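Local coordinates for CRISPR-associated protein, Cse1 family (Acidimicrobium ferrooxidans, PDB 4H3T) that probably serves as the large Cse1 subunit of a type I-E CRISPR Cascade complex, helping to recognise invading DNA, at residues Asp404-Ala409 and Ala465-Phe470. The protein carries 1 engineered substitution. Numbering follows the deposited sequence.
Sequences DAVTFA and APYRHF
Tyr467 reaches from helix 445-473 to Ala405 and Val406 on helix 397-415, and Phe470, one turn further on, adds a second aromatic ring. The two segments run nearly antiparallel (162°), their axes 11.7 Å apart, a wide spacing that large rings can bridge. A chi1 of -174° sets CG of Tyr467 trans to the backbone N and carries the ring toward Ala405 and Val406. Ala405 CB lies at the edge of this ring, near its plane, 3.9 Å from Tyr467 CE1, while Val406 CG2 approaches obliquely, 3.6 Å from Tyr467 CZ. Tyrosine suits the place because its hydroxyl hydrogen-bonds the carbonyl oxygen of Ala402, giving a polar atom a partner inside an apolar contact. A leucine here would probably leave the Ala402 carbonyl without this bond and open a gap beside the Val406 methyl, where the ring and hydroxyl now lie. Phe470, wholly apolar, sets its CE2 and CZ each 3.5 Å from Ala405 CB; a lone methyl at Ala405 lets both rings come close. Around the pair, Trp327 stacks on Tyr467 and also touches Val406, Trp487 of helix 481-504 meets Phe470 and hydrogen-bonds the carbonyl of Ala405, and Phe532 of helix 511-532 packs on Ala405, joining the contact into the C-terminal helical bundle.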
loop_
_atom_site.group_PDB
_atom_site.type_symbol
_atom_site.label_atom_id
_atom_site.label_comp_id
_atom_site.label_asym_id
_atom_site.label_seq_id
_atom_site.Cartn_x
_atom_site.Cartn_y
_atom_site.Cartn_z
ATOM N N ASP A 404 -8.541 6.117 -20.109
ATOM C CA ASP A 404 -8.179 6.389 -21.499
ATOM C C ASP A 404 -6.970 7.309 -21.609
ATOM O O ASP A 404 -6.226 7.229 -22.585
ATOM C CB ASP A 404 -9.328 6.982 -22.283
ATOM C CG ASP A 404 -10.457 6.032 -22.559
ATOM O OD1 ASP A 404 -10.300 4.835 -22.275
ATOM O OD2 ASP A 404 -11.518 6.499 -23.023
ATOM N N ALA A 405 -6.831 8.220 -20.675
ATOM C CA ALA A 405 -5.699 9.166 -20.634
ATOM C C ALA A 405 -4.400 8.428 -20.344
ATOM O O ALA A 405 -3.350 8.780 -20.896
ATOM C CB ALA A 405 -5.940 10.247 -19.587
ATOM N N VAL A 406 -4.469 7.407 -19.493
ATOM C CA VAL A 406 -3.323 6.545 -19.194
ATOM C C VAL A 406 -2.947 5.761 -20.484
ATOM O O VAL A 406 -1.794 5.681 -20.842
ATOM C CB VAL A 406 -3.601 5.574 -17.999
ATOM C CG1 VAL A 406 -2.433 4.613 -17.810
ATOM C CG2 VAL A 406 -3.823 6.359 -16.729
ATOM N N THR A 407 -3.949 5.207 -21.169
ATOM C CA THR A 407 -3.742 4.464 -22.437
ATOM C C THR A 407 -3.083 5.352 -23.511
ATOM O O THR A 407 -2.195 4.886 -24.229
ATOM C CB THR A 407 -5.058 3.927 -22.982
ATOM O OG1 THR A 407 -5.653 3.109 -21.968
ATOM C CG2 THR A 407 -4.864 3.121 -24.281
ATOM N N PHE A 408 -3.514 6.604 -23.623
ATOM C CA PHE A 408 -2.918 7.533 -24.562
ATOM C C PHE A 408 -1.452 7.803 -24.202
ATOM O O PHE A 408 -0.590 7.794 -25.094
ATOM C CB PHE A 408 -3.723 8.847 -24.672
ATOM C CG PHE A 408 -3.186 9.734 -25.765
ATOM C CD1 PHE A 408 -3.079 9.270 -27.060
ATOM C CD2 PHE A 408 -2.678 10.991 -25.480
ATOM C CE1 PHE A 408 -2.492 10.051 -28.048
ATOM C CE2 PHE A 408 -2.233 11.825 -26.499
ATOM C CZ PHE A 408 -2.092 11.330 -27.767
ATOM N N ALA A 409 -1.151 8.024 -22.931
ATOM C CA ALA A 409 0.249 8.189 -22.498
ATOM C C ALA A 409 1.106 6.949 -22.920
ATOM O O ALA A 409 2.246 7.104 -23.353
ATOM C CB ALA A 409 0.331 8.397 -21.001
ATOM N N ALA A 465 3.509 14.752 -13.009
ATOM C CA ALA A 465 2.835 15.903 -12.373
ATOM C C ALA A 465 1.645 16.388 -13.238
ATOM O O ALA A 465 0.528 16.480 -12.701
ATOM C CB ALA A 465 3.843 17.027 -12.093
ATOM N N PRO A 466 1.768 16.394 -14.594
ATOM C CA PRO A 466 0.592 16.721 -15.431
ATOM C C PRO A 466 -0.559 15.725 -15.305
ATOM O O PRO A 466 -1.701 16.154 -15.247
ATOM C CB PRO A 466 1.189 16.677 -16.835
ATOM C CG PRO A 466 2.572 17.036 -16.669
ATOM C CD PRO A 466 2.995 16.391 -15.423
ATOM N N TYR A 467 -0.298 14.385 -15.231
ATOM C CA TYR A 467 -1.392 13.417 -15.080
ATOM C C TYR A 467 -2.131 13.626 -13.737
ATOM O O TYR A 467 -3.344 13.612 -13.670
ATOM C CB TYR A 467 -0.887 11.956 -15.160
ATOM C CG TYR A 467 -2.058 11.015 -15.142
ATOM C CD1 TYR A 467 -2.804 10.787 -16.303
ATOM C CD2 TYR A 467 -2.588 10.554 -13.930
ATOM C CE1 TYR A 467 -3.979 10.059 -16.268
ATOM C CE2 TYR A 467 -3.767 9.836 -13.891
ATOM C CZ TYR A 467 -4.424 9.530 -15.066
ATOM O OH TYR A 467 -5.627 8.876 -15.003
ATOM N N ARG A 468 -1.393 13.821 -12.680
ATOM C CA ARG A 468 -1.991 14.002 -11.349
ATOM C C ARG A 468 -2.922 15.244 -11.296
ATOM O O ARG A 468 -4.003 15.196 -10.666
ATOM C CB ARG A 468 -0.889 14.094 -10.304
ATOM C CG ARG A 468 -0.128 12.741 -10.091
ATOM C CD ARG A 468 1.094 12.974 -9.224
ATOM N NE ARG A 468 1.816 11.721 -9.032
ATOM C CZ ARG A 468 1.540 10.785 -8.136
ATOM N NH1 ARG A 468 0.565 10.964 -7.257
ATOM N NH2 ARG A 468 2.236 9.658 -8.111
ATOM N N HIS A 469 -2.492 16.343 -11.924
ATOM C CA HIS A 469 -3.263 17.594 -12.081
ATOM C C HIS A 469 -4.505 17.333 -12.923
ATOM O O HIS A 469 -5.571 17.821 -12.605
ATOM C CB HIS A 469 -2.417 18.709 -12.740
ATOM C CG HIS A 469 -3.096 20.050 -12.791
ATOM N ND1 HIS A 469 -3.353 20.706 -14.015
ATOM C CD2 HIS A 469 -3.481 20.872 -11.775
ATOM C CE1 HIS A 469 -3.937 21.858 -13.700
ATOM N NE2 HIS A 469 -4.033 22.016 -12.369
ATOM N N PHE A 470 -4.361 16.600 -14.017
ATOM C CA PHE A 470 -5.486 16.244 -14.876
ATOM C C PHE A 470 -6.519 15.403 -14.093
ATOM O O PHE A 470 -7.709 15.701 -14.115
ATOM C CB PHE A 470 -4.953 15.462 -16.134
ATOM C CG PHE A 470 -5.907 14.480 -16.768
ATOM C CD1 PHE A 470 -6.824 14.892 -17.725
ATOM C CD2 PHE A 470 -5.920 13.143 -16.370
ATOM C CE1 PHE A 470 -7.773 13.994 -18.233
ATOM C CE2 PHE A 470 -6.859 12.262 -16.859
ATOM C CZ PHE A 470 -7.773 12.675 -17.806
#